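Local coordinates for protein FAD-binding oxidoreductase (Gulosibacter chungangensis, PDB 7PBG) that oxidises 4-alkylphenols such as 4-ethylphenol with the help of a covalently bound FAD, a dehydrogenation associated with 4-vinylphenol formation, at residues L115-K120 with R140-K145; E260-L265 with D340-I345; F396-V401 with Y473-A478. All blocks are in the same frame, centred on the assembly; numbering follows the deposited sequence.

Contact 1 (L115-K120 with R140-K145); sequences LEINEK and RDSGAK
Glu119 reaches Lys145 because its CG sits anti to the backbone N (chi1 -174°) and the chain runs on extended, which takes the carboxylate alongside Ala144 to the amide of the next residue. There Lys145 N donates to Glu119 OE2 in a nearly straight bond, 2.9 Å long with 167° at the hydrogen. The N-H meets the oxygen from well above the carboxylate plane, 59° out of it. The Lys145 chain starts out alongside that of Glu119, with Lys145 CG 3.5 Å from Glu119 OE2. Their charged ends do not touch, however: Lys145 NZ turns back to its own segment and bonds Gly143 O at 3.0 Å. In the fold, the end of strand 114-118 and the turn after it meet the chain leaving helix 132-142, at the surface of the FAD-binding domain. Gly143, with positive phi, is the first residue to leave the helical conformation, and Ser142 OG accepts from Ala144 N at 2.9 Å, an ST turn that spans Gly143; the same hydroxyl also bonds Val139 O. The turn presents the Ala144 methyl to the strand, where Ile117 CG2 packs on Ala144 CB at 3.8 Å. Glu119 CB touches that methyl too, 3.9 Å from Ala144 CB. Beside it, Ile117 CG2 lies 3.8 Å from Ser142 OG, and the Lys145 backbone is bonded onward to Thr238.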
loop_
_atom_site.group_PDB
_atom_site.type_symbol
_atom_site.label_atom_id
_atom_site.label_comp_id
_atom_site.label_asym_id
_atom_site.label_seq_id
_atom_site.Cartn_x
_atom_site.Cartn_y
_atom_site.Cartn_z
ATOM N N LEU A 115 -16.127 4.680 15.910
ATOM C CA LEU A 115 -16.806 5.935 15.500
ATOM C C LEU A 115 -17.735 5.723 14.321
ATOM O O LEU A 115 -18.587 6.585 14.094
ATOM C CB LEU A 115 -15.768 7.006 15.209
ATOM C CG LEU A 115 -14.950 7.360 16.433
ATOM C CD1 LEU A 115 -13.886 8.316 16.067
ATOM C CD2 LEU A 115 -15.804 7.954 17.544
ATOM N N GLU A 116 -17.542 4.653 13.561
ATOM C CA GLU A 116 -18.333 4.428 12.341
ATOM C C GLU A 116 -18.216 2.950 12.000
ATOM O O GLU A 116 -17.109 2.420 12.008
ATOM C CB GLU A 116 -17.878 5.317 11.192
ATOM C CG GLU A 116 -18.731 5.159 9.936
ATOM C CD GLU A 116 -18.473 6.166 8.830
ATOM O OE1 GLU A 116 -17.513 6.915 8.960
ATOM O OE2 GLU A 116 -19.275 6.198 7.847
ATOM N N ILE A 117 -19.311 2.393 11.530
ATOM C CA ILE A 117 -19.365 1.085 10.830
ATOM C C ILE A 117 -20.221 1.323 9.589
ATOM O O ILE A 117 -21.455 1.371 9.663
ATOM C CB ILE A 117 -19.917 -0.015 11.713
ATOM C CG1 ILE A 117 -19.086 -0.198 12.985
ATOM C CG2 ILE A 117 -20.064 -1.316 10.941
ATOM C CD1 ILE A 117 -19.845 -0.971 14.017
ATOM N N ASN A 118 -19.538 1.521 8.480
ATOM C CA ASN A 118 -20.216 1.867 7.216
ATOM C C ASN A 118 -20.433 0.558 6.464
ATOM O O ASN A 118 -19.447 0.021 5.869
ATOM C CB ASN A 118 -19.387 2.902 6.467
ATOM C CG ASN A 118 -20.126 3.473 5.278
ATOM O OD1 ASN A 118 -20.791 2.741 4.528
ATOM N ND2 ASN A 118 -20.016 4.785 5.117
ATOM N N GLU A 119 -21.668 0.084 6.407
ATOM C CA GLU A 119 -21.914 -1.193 5.690
ATOM C C GLU A 119 -21.770 -1.009 4.161
ATOM O O GLU A 119 -21.168 -1.863 3.532
ATOM C CB GLU A 119 -23.302 -1.712 6.014
ATOM C CG GLU A 119 -23.550 -3.080 5.413
ATOM C CD GLU A 119 -24.818 -3.733 5.944
ATOM O OE1 GLU A 119 -25.681 -2.987 6.527
ATOM O OE2 GLU A 119 -24.914 -4.984 5.824
ATOM N N LYS A 120 -22.378 0.033 3.582
ATOM C CA LYS A 120 -22.448 0.222 2.115
ATOM C C LYS A 120 -21.026 0.253 1.536
ATOM O O LYS A 120 -20.858 -0.223 0.441
ATOM C CB LYS A 120 -23.169 1.533 1.782
ATOM C CG LYS A 120 -23.339 1.794 0.287
ATOM C CD LYS A 120 -24.273 2.955 -0.012
ATOM C CE LYS A 120 -24.490 3.124 -1.504
ATOM N NZ LYS A 120 -25.479 4.180 -1.827
ATOM N N ARG A 140 -21.058 -6.898 14.946
ATOM C CA ARG A 140 -22.120 -7.909 15.137
ATOM C C ARG A 140 -23.399 -7.189 15.558
ATOM O O ARG A 140 -24.481 -7.430 14.937
ATOM C CB ARG A 140 -21.740 -8.941 16.192
ATOM C CG ARG A 140 -22.850 -9.946 16.466
ATOM C CD ARG A 140 -22.475 -10.745 17.696
ATOM N NE ARG A 140 -22.401 -9.889 18.883
ATOM C CZ ARG A 140 -21.771 -10.191 20.015
ATOM N NH1 ARG A 140 -21.115 -11.333 20.134
ATOM N NH2 ARG A 140 -21.775 -9.319 21.009
ATOM N N ASP A 141 -23.295 -6.308 16.534
ATOM C CA ASP A 141 -24.506 -5.656 17.106
ATOM C C ASP A 141 -25.100 -4.613 16.135
ATOM O O ASP A 141 -26.274 -4.281 16.330
ATOM C CB ASP A 141 -24.217 -5.131 18.504
ATOM C CG ASP A 141 -23.847 -6.237 19.474
ATOM O OD1 ASP A 141 -24.145 -7.444 19.203
ATOM O OD2 ASP A 141 -23.189 -5.918 20.432
ATOM N N SER A 142 -24.320 -4.093 15.157
ATOM C CA SER A 142 -24.759 -3.111 14.118
ATOM C C SER A 142 -25.648 -3.783 13.067
ATOM O O SER A 142 -26.402 -3.039 12.385
ATOM C CB SER A 142 -23.589 -2.435 13.449
ATOM O OG SER A 142 -23.007 -3.273 12.444
ATOM N N GLY A 143 -25.560 -5.115 12.925
ATOM C CA GLY A 143 -26.249 -5.816 11.841
ATOM C C GLY A 143 -25.447 -5.757 10.547
ATOM O O GLY A 143 -25.862 -6.409 9.593
ATOM N N ALA A 144 -24.372 -4.984 10.475
ATOM C CA ALA A 144 -23.635 -4.809 9.188
ATOM C C ALA A 144 -23.009 -6.152 8.749
ATOM O O ALA A 144 -22.396 -6.846 9.583
ATOM C CB ALA A 144 -22.611 -3.716 9.343
ATOM N N LYS A 145 -23.150 -6.535 7.480
ATOM C CA LYS A 145 -22.621 -7.812 6.938
ATOM C C LYS A 145 -21.152 -7.632 6.527
ATOM O O LYS A 145 -20.795 -7.752 5.344
ATOM C CB LYS A 145 -23.491 -8.316 5.784
ATOM C CG LYS A 145 -24.967 -8.471 6.149
ATOM C CD LYS A 145 -25.210 -9.268 7.400
ATOM C CE LYS A 145 -26.673 -9.616 7.621
ATOM N NZ LYS A 145 -27.245 -8.918 8.805
#

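Contact 2 (E260-L265 with D340-I345); sequences ETTLPL and DAYLQI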
loop_
_atom_site.group_PDB
_atom_site.type_symbol
_atom_site.label_atom_id
_atom_site.label_comp_id
_atom_site.label_asym_id
_atom_site.label_seq_id
_atom_site.Cartn_x
_atom_site.Cartn_y
_atom_site.Cartn_z
ATOM N N GLU A 260 6.184 -25.955 -1.237
ATOM C CA GLU A 260 6.233 -25.908 -2.702
ATOM C C GLU A 260 4.840 -26.226 -3.250
ATOM O O GLU A 260 4.549 -25.753 -4.339
ATOM C CB GLU A 260 7.308 -26.829 -3.238
ATOM C CG GLU A 260 8.693 -26.327 -2.924
ATOM C CD GLU A 260 9.174 -25.107 -3.695
ATOM O OE1 GLU A 260 8.544 -24.746 -4.707
ATOM O OE2 GLU A 260 10.217 -24.554 -3.316
ATOM N N THR A 261 3.990 -26.954 -2.516
ATOM C CA THR A 261 2.598 -27.201 -2.951
ATOM C C THR A 261 1.745 -25.938 -2.747
ATOM O O THR A 261 0.886 -25.605 -3.606
ATOM C CB THR A 261 1.962 -28.396 -2.236
ATOM O OG1 THR A 261 2.793 -29.523 -2.512
ATOM C CG2 THR A 261 0.546 -28.692 -2.681
ATOM N N THR A 262 2.014 -25.226 -1.670
ATOM C CA THR A 262 1.240 -24.041 -1.236
ATOM C C THR A 262 1.392 -22.894 -2.259
ATOM O O THR A 262 0.413 -22.309 -2.651
ATOM C CB THR A 262 1.676 -23.577 0.161
ATOM O OG1 THR A 262 1.500 -24.639 1.105
ATOM C CG2 THR A 262 0.908 -22.339 0.543
ATOM N N LEU A 263 2.621 -22.602 -2.696
ATOM C CA LEU A 263 2.927 -21.382 -3.456
ATOM C C LEU A 263 1.993 -21.300 -4.668
ATOM O O LEU A 263 1.341 -20.285 -4.851
ATOM C CB LEU A 263 4.399 -21.399 -3.880
ATOM C CG LEU A 263 4.798 -20.265 -4.808
ATOM C CD1 LEU A 263 4.629 -18.918 -4.145
ATOM C CD2 LEU A 263 6.217 -20.468 -5.273
ATOM N N PRO A 264 1.956 -22.288 -5.589
ATOM C CA PRO A 264 1.168 -22.131 -6.812
ATOM C C PRO A 264 -0.345 -22.073 -6.548
ATOM O O PRO A 264 -1.039 -21.541 -7.416
ATOM C CB PRO A 264 1.552 -23.344 -7.673
ATOM C CG PRO A 264 2.044 -24.349 -6.659
ATOM C CD PRO A 264 2.780 -23.502 -5.649
ATOM N N LEU A 265 -0.799 -22.596 -5.397
ATOM C CA LEU A 265 -2.217 -22.531 -5.000
ATOM C C LEU A 265 -2.594 -21.173 -4.419
ATOM O O LEU A 265 -3.784 -20.883 -4.343
ATOM C CB LEU A 265 -2.525 -23.605 -3.966
ATOM C CG LEU A 265 -2.351 -25.035 -4.461
ATOM C CD1 LEU A 265 -2.471 -25.960 -3.281
ATOM C CD2 LEU A 265 -3.328 -25.362 -5.600
ATOM N N ASP A 340 -6.826 -32.271 -3.205
ATOM C CA ASP A 340 -6.161 -33.119 -4.231
ATOM C C ASP A 340 -4.668 -32.821 -4.270
ATOM O O ASP A 340 -3.870 -33.784 -4.436
ATOM C CB ASP A 340 -6.744 -32.903 -5.617
ATOM C CG ASP A 340 -8.101 -33.546 -5.820
ATOM O OD1 ASP A 340 -8.658 -33.312 -6.899
ATOM O OD2 ASP A 340 -8.600 -34.229 -4.898
ATOM N N ALA A 341 -4.298 -31.569 -4.084
ATOM C CA ALA A 341 -2.883 -31.149 -4.124
ATOM C C ALA A 341 -2.095 -31.725 -2.939
ATOM O O ALA A 341 -1.057 -32.373 -3.152
ATOM C CB ALA A 341 -2.739 -29.639 -4.178
ATOM N N TYR A 342 -2.560 -31.500 -1.718
ATOM C CA TYR A 342 -1.805 -31.788 -0.496
ATOM C C TYR A 342 -1.827 -33.292 -0.203
ATOM O O TYR A 342 -0.890 -33.796 0.421
ATOM C CB TYR A 342 -2.344 -30.943 0.641
ATOM C CG TYR A 342 -1.957 -29.489 0.607
ATOM C CD1 TYR A 342 -0.677 -29.114 0.972
ATOM C CD2 TYR A 342 -2.872 -28.513 0.257
ATOM C CE1 TYR A 342 -0.305 -27.777 1.002
ATOM C CE2 TYR A 342 -2.537 -27.168 0.303
ATOM C CZ TYR A 342 -1.263 -26.810 0.706
ATOM O OH TYR A 342 -1.064 -25.475 0.725
ATOM N N LEU A 343 -2.875 -33.991 -0.638
ATOM C CA LEU A 343 -3.010 -35.429 -0.309
ATOM C C LEU A 343 -2.078 -36.251 -1.194
ATOM O O LEU A 343 -1.927 -37.434 -0.862
ATOM C CB LEU A 343 -4.447 -35.934 -0.416
ATOM C CG LEU A 343 -5.434 -35.519 0.679
ATOM C CD1 LEU A 343 -6.723 -36.273 0.479
ATOM C CD2 LEU A 343 -4.926 -35.739 2.072
ATOM N N GLN A 344 -1.419 -35.646 -2.183
ATOM C CA GLN A 344 -0.329 -36.348 -2.913
ATOM C C GLN A 344 0.931 -36.479 -2.053
ATOM O O GLN A 344 1.843 -37.215 -2.475
ATOM C CB GLN A 344 0.003 -35.675 -4.227
ATOM C CG GLN A 344 -1.124 -35.751 -5.231
ATOM C CD GLN A 344 -0.547 -35.530 -6.599
ATOM O OE1 GLN A 344 0.059 -34.496 -6.821
ATOM N NE2 GLN A 344 -0.706 -36.494 -7.502
ATOM N N ILE A 345 1.034 -35.744 -0.947
ATOM C CA ILE A 345 2.138 -35.947 0.024
ATOM C C ILE A 345 1.824 -37.195 0.821
ATOM O O ILE A 345 0.818 -37.234 1.521
ATOM C CB ILE A 345 2.366 -34.708 0.886
ATOM C CG1 ILE A 345 2.676 -33.522 -0.030
ATOM C CG2 ILE A 345 3.450 -34.964 1.922
ATOM C CD1 ILE A 345 2.817 -32.180 0.686
#
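Two helices that accompany the eight-stranded antiparallel sheet meet here, an arrangement consistent with the cap domain of the vanillyl-alcohol oxidase family: helix 255-266 lies against the C-terminal end of helix 328-342 and the type I turn from Tyr342 to Ile345. Tyr342 has the largest share of the contact. Its CG is anti to the carbonyl carbon (chi1 -75°), and from there the ring reaches across to helix 255-266. Thr261 CG2 sits over one face of the ring in a CH-pi contact, 4.0 Å from the centroid and displaced toward the rim. The Thr261 methyl also meets the neighbouring residue of the other helix, CG2 to Ala341 CB at 3.7 Å. Leu265 fills in obliquely with a single branch, its CD1 lying 3.8 Å from Tyr342 CE2 and an equal distance from Ala341 CB. Ile345 adds a looser touch, CD1 to Thr261 OG1 at 4.2 Å; that hydroxyl is bonded to Ala257 O one turn back in its own helix. Beyond the two segments, Ile247 and Phe249 of strand 241-249 pack on Tyr342, as does Leu272. The polar end of the ring is buried with a partner. Tyr342 OH donates to Thr262 OG1 at 2.7 Å, with the threonine oxygen at the ring edge, near its plane. Since Thr262 OG1 also bonds the carbonyl oxygen of Ile258, the phenol, the hydroxyl and the helix backbone form a relay, in which each bond would probably strengthen the other.

Contact 3 (F396-V401 with Y473-A478); sequences FFYAPV and YGIYRA. With FAD (flavin-adenine dinucleotide), chain C.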
loop_
_atom_site.group_PDB
_atom_site.type_symbol
_atom_site.label_atom_id
_atom_site.label_comp_id
_atom_site.label_asym_id
_atom_site.label_seq_id
_atom_site.Cartn_x
_atom_site.Cartn_y
_atom_site.Cartn_z
ATOM N N PHE A 396 9.435 -14.027 22.215
ATOM C CA PHE A 396 10.434 -13.046 21.751
ATOM C C PHE A 396 10.713 -13.383 20.303
ATOM O O PHE A 396 11.487 -14.272 20.049
ATOM C CB PHE A 396 11.631 -13.144 22.688
ATOM C CG PHE A 396 12.749 -12.154 22.491
ATOM C CD1 PHE A 396 12.626 -10.861 22.942
ATOM C CD2 PHE A 396 13.927 -12.521 21.844
ATOM C CE1 PHE A 396 13.654 -9.945 22.784
ATOM C CE2 PHE A 396 14.955 -11.614 21.697
ATOM C CZ PHE A 396 14.828 -10.332 22.163
ATOM N N PHE A 397 10.042 -12.690 19.375
ATOM C CA PHE A 397 9.883 -13.190 17.993
ATOM C C PHE A 397 11.180 -13.016 17.195
ATOM O O PHE A 397 11.790 -11.961 17.250
ATOM C CB PHE A 397 8.732 -12.484 17.269
ATOM C CG PHE A 397 7.388 -12.945 17.730
ATOM C CD1 PHE A 397 6.897 -14.195 17.363
ATOM C CD2 PHE A 397 6.597 -12.118 18.500
ATOM C CE1 PHE A 397 5.669 -14.635 17.834
ATOM C CE2 PHE A 397 5.352 -12.541 18.952
ATOM C CZ PHE A 397 4.883 -13.798 18.587
ATOM N N TYR A 398 11.525 -14.046 16.461
ATOM C CA TYR A 398 12.449 -13.994 15.293
ATOM C C TYR A 398 11.614 -14.333 14.072
ATOM O O TYR A 398 11.256 -15.512 13.907
ATOM C CB TYR A 398 13.580 -14.981 15.477
ATOM C CG TYR A 398 14.451 -15.175 14.257
ATOM C CD1 TYR A 398 15.263 -14.153 13.808
ATOM C CD2 TYR A 398 14.450 -16.371 13.565
ATOM C CE1 TYR A 398 16.016 -14.295 12.660
ATOM C CE2 TYR A 398 15.254 -16.544 12.448
ATOM C CZ TYR A 398 16.017 -15.492 11.981
ATOM O OH TYR A 398 16.800 -15.614 10.867
ATOM N N ALA A 399 11.321 -13.350 13.218
ATOM C CA ALA A 399 10.377 -13.591 12.095
ATOM C C ALA A 399 10.936 -13.065 10.776
ATOM O O ALA A 399 10.503 -12.024 10.305
ATOM C CB ALA A 399 9.065 -12.986 12.433
ATOM N N PRO A 400 11.916 -13.754 10.181
ATOM C CA PRO A 400 12.440 -13.282 8.915
ATOM C C PRO A 400 11.552 -13.578 7.711
ATOM O O PRO A 400 10.854 -14.570 7.656
ATOM C CB PRO A 400 13.746 -14.039 8.751
ATOM C CG PRO A 400 13.522 -15.332 9.502
ATOM C CD PRO A 400 12.643 -14.929 10.689
ATOM N N VAL A 401 11.785 -12.779 6.677
ATOM C CA VAL A 401 11.053 -12.890 5.407
ATOM C C VAL A 401 12.077 -13.299 4.346
ATOM O O VAL A 401 13.225 -12.862 4.400
ATOM C CB VAL A 401 10.311 -11.593 5.054
ATOM C CG1 VAL A 401 11.206 -10.378 4.949
ATOM C CG2 VAL A 401 9.438 -11.771 3.817
ATOM N N TYR A 473 18.132 -13.366 4.782
ATOM C CA TYR A 473 16.802 -13.438 5.449
ATOM C C TYR A 473 16.716 -12.287 6.446
ATOM O O TYR A 473 17.559 -12.210 7.349
ATOM C CB TYR A 473 16.655 -14.745 6.213
ATOM C CG TYR A 473 16.839 -16.007 5.411
ATOM C CD1 TYR A 473 17.275 -17.167 6.030
ATOM C CD2 TYR A 473 16.620 -16.038 4.039
ATOM C CE1 TYR A 473 17.457 -18.336 5.311
ATOM C CE2 TYR A 473 16.820 -17.197 3.305
ATOM C CZ TYR A 473 17.217 -18.354 3.952
ATOM O OH TYR A 473 17.377 -19.510 3.240
ATOM N N GLY A 474 15.803 -11.371 6.190
ATOM C CA GLY A 474 15.738 -10.102 6.905
ATOM C C GLY A 474 14.522 -10.070 7.804
ATOM O O GLY A 474 13.469 -10.604 7.458
ATOM N N ILE A 475 14.706 -9.417 8.912
ATOM C CA ILE A 475 13.667 -9.279 9.966
ATOM C C ILE A 475 12.929 -7.988 9.653
ATOM O O ILE A 475 13.598 -6.977 9.428
ATOM C CB ILE A 475 14.363 -9.264 11.342
ATOM C CG1 ILE A 475 14.968 -10.630 11.679
ATOM C CG2 ILE A 475 13.413 -8.779 12.411
ATOM C CD1 ILE A 475 13.949 -11.721 11.790
ATOM N N TYR A 476 11.614 -7.955 9.731
ATOM C CA TYR A 476 10.875 -6.697 9.451
ATOM C C TYR A 476 10.001 -6.284 10.639
ATOM O O TYR A 476 9.261 -5.361 10.473
ATOM C CB TYR A 476 9.973 -6.913 8.242
ATOM C CG TYR A 476 9.080 -8.099 8.422
ATOM C CD1 TYR A 476 7.901 -8.001 9.146
ATOM C CD2 TYR A 476 9.490 -9.350 8.010
ATOM C CE1 TYR A 476 7.143 -9.125 9.417
ATOM C CE2 TYR A 476 8.727 -10.477 8.242
ATOM C CZ TYR A 476 7.560 -10.359 8.974
ATOM O OH TYR A 476 6.804 -11.468 9.208
ATOM N N ARG A 477 10.170 -6.904 11.793
ATOM C CA ARG A 477 9.472 -6.500 13.041
ATOM C C ARG A 477 10.329 -7.044 14.174
ATOM O O ARG A 477 10.726 -8.201 14.112
ATOM C CB ARG A 477 8.063 -7.073 13.054
ATOM C CG ARG A 477 7.171 -6.458 14.125
ATOM C CD ARG A 477 5.794 -6.980 14.098
ATOM N NE ARG A 477 4.981 -6.541 15.215
ATOM C CZ ARG A 477 3.751 -6.948 15.389
ATOM N NH1 ARG A 477 3.210 -7.761 14.503
ATOM N NH2 ARG A 477 3.056 -6.547 16.414
ATOM N N ALA A 478 10.664 -6.220 15.141
ATOM C CA ALA A 478 11.588 -6.702 16.181
ATOM C C ALA A 478 11.358 -5.994 17.509
ATOM O O ALA A 478 11.050 -4.805 17.538
ATOM C CB ALA A 478 12.990 -6.515 15.670
HETATM P PA FAD C . 0.278 -1.511 20.583
HETATM O O1A FAD C . 1.184 -2.113 21.608
HETATM O O2A FAD C . -0.768 -0.523 21.036
HETATM O O5B FAD C . 1.172 -0.800 19.508
HETATM C C5B FAD C . 2.339 -1.413 18.977
HETATM C C4B FAD C . 3.286 -0.313 18.564
HETATM O O4B FAD C . 2.712 0.481 17.485
HETATM C C3B FAD C . 3.627 0.724 19.645
HETATM O O3B FAD C . 4.659 0.255 20.509
HETATM C C2B FAD C . 3.964 1.971 18.812
HETATM O O2B FAD C . 5.296 1.872 18.342
HETATM C C1B FAD C . 2.943 1.866 17.684
HETATM N N9A FAD C . 1.680 2.502 17.954
HETATM C C8A FAD C . 0.546 1.882 18.374
HETATM N N7A FAD C . -0.446 2.712 18.512
HETATM C C5A FAD C . 0.077 3.951 18.228
HETATM C C6A FAD C . -0.504 5.220 18.155
HETATM N N6A FAD C . -1.781 5.461 18.479
HETATM N N1A FAD C . 0.307 6.249 17.819
HETATM C C2A FAD C . 1.600 5.985 17.499
HETATM N N3A FAD C . 2.242 4.824 17.498
HETATM C C4A FAD C . 1.409 3.834 17.880
HETATM N N1 FAD C . 0.928 -10.090 15.917
HETATM C C2 FAD C . 0.358 -10.092 14.726
HETATM O O2 FAD C . 0.389 -9.070 13.992
HETATM N N3 FAD C . -0.351 -11.149 14.287
HETATM C C4 FAD C . -0.452 -12.313 14.993
HETATM O O4 FAD C . -1.181 -13.232 14.571
HETATM C C4X FAD C . 0.169 -12.376 16.227
HETATM N N5 FAD C . 0.086 -13.495 16.894
HETATM C C5X FAD C . 0.702 -13.524 18.122
HETATM C C6 FAD C . 0.606 -14.706 18.870
HETATM C C7 FAD C . 1.144 -14.810 20.138
HETATM C C7M FAD C . 0.997 -16.104 20.912
HETATM C C8 FAD C . 1.795 -13.684 20.686
HETATM C C8M FAD C . 2.396 -13.748 22.057
HETATM C C9 FAD C . 1.926 -12.527 19.946
HETATM C C9A FAD C . 1.374 -12.403 18.657
HETATM N N10 FAD C . 1.436 -11.231 17.909
HETATM C C10 FAD C . 0.821 -11.176 16.667
HETATM C "C1'" FAD C . 2.053 -9.988 18.441
HETATM C "C2'" FAD C . 1.061 -9.091 19.198
HETATM O "O2'" FAD C . 0.198 -9.884 20.082
HETATM C "C3'" FAD C . 0.098 -8.277 18.308
HETATM O "O3'" FAD C . 0.793 -7.731 17.214
HETATM C "C4'" FAD C . -0.663 -7.148 19.016
HETATM O "O4'" FAD C . -1.870 -6.844 18.298
HETATM C "C5'" FAD C . 0.189 -5.913 19.142
HETATM O "O5'" FAD C . -0.138 -5.158 20.316
HETATM P P FAD C . -1.213 -3.979 20.276
HETATM O O1P FAD C . -1.689 -3.734 21.677
HETATM O O2P FAD C . -2.223 -4.361 19.241
HETATM O O3P FAD C . -0.388 -2.713 19.752
HETATM O O HOH W 1 11.616 -10.806 14.667
HETATM O O HOH W 2 10.073 -9.872 11.296
HETATM O O HOH W 3 15.010 -11.185 3.168
#
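Ile475 CD1 wedges tightly against Tyr398 and Pro400, 3.4 Å from Tyr398 CE1 and 3.3 Å from Pro400 N. The Ile475 and Tyr398 side chains cross at about a right angle, and Pro400 CD lies over the Tyr398 ring centre. Val401 N donates to Gly474 O at 2.9 Å, while the return bond, Gly474 N to Val401 O, is weak at 3.5 Å. This pairing places strand 474-475 antiparallel at the edge of the eight-stranded sheet. Tyr476, its CG set between backbone N and carbonyl carbon (chi1 54°), crosses Val401 with CD2 3.7 Å from Val401 CG1, puts CE2 3.1 Å from Ala399 O and meets Tyr208 of the second subunit. An alanine here would probably open a gap beside Val401 and Ala399 and leave Tyr208 of the second subunit without this ring against it. Toward the flavin the two segments part, and water 1 bridges them, donating to Phe397 O and Arg477 O and accepting from Ala399 N. Beyond this water-bridged part both segments reach FAD: Phe397 CZ approaches flavin C9 at 3.5 Å, and Arg477 NH2 donates to the ribityl O3' at 2.7 Å while NH1 bonds flavin O2 and NE salt-bridges Glu164.

From the N terminus, contact 1 comes first, closing a short loop of 19 residues within the FAD-binding domain by joining strand 114-118 to the end of helix 132-142. Contact 2 opens well after that and spans 74 residues, drawing together two helices beside the large antiparallel sheet. Contact 3 follows, bridging 71 residues to add the edge strand 474-475 to that same sheet, close to the flavin. The three loops run in series; none nests in or crosses another. Contacts 2 and 3 approach to about 11 Å between nearest atoms. The dimer links the distant pair: Lys120, from 115-120, forms a salt bridge with Glu260, from 260-265, of the second subunit.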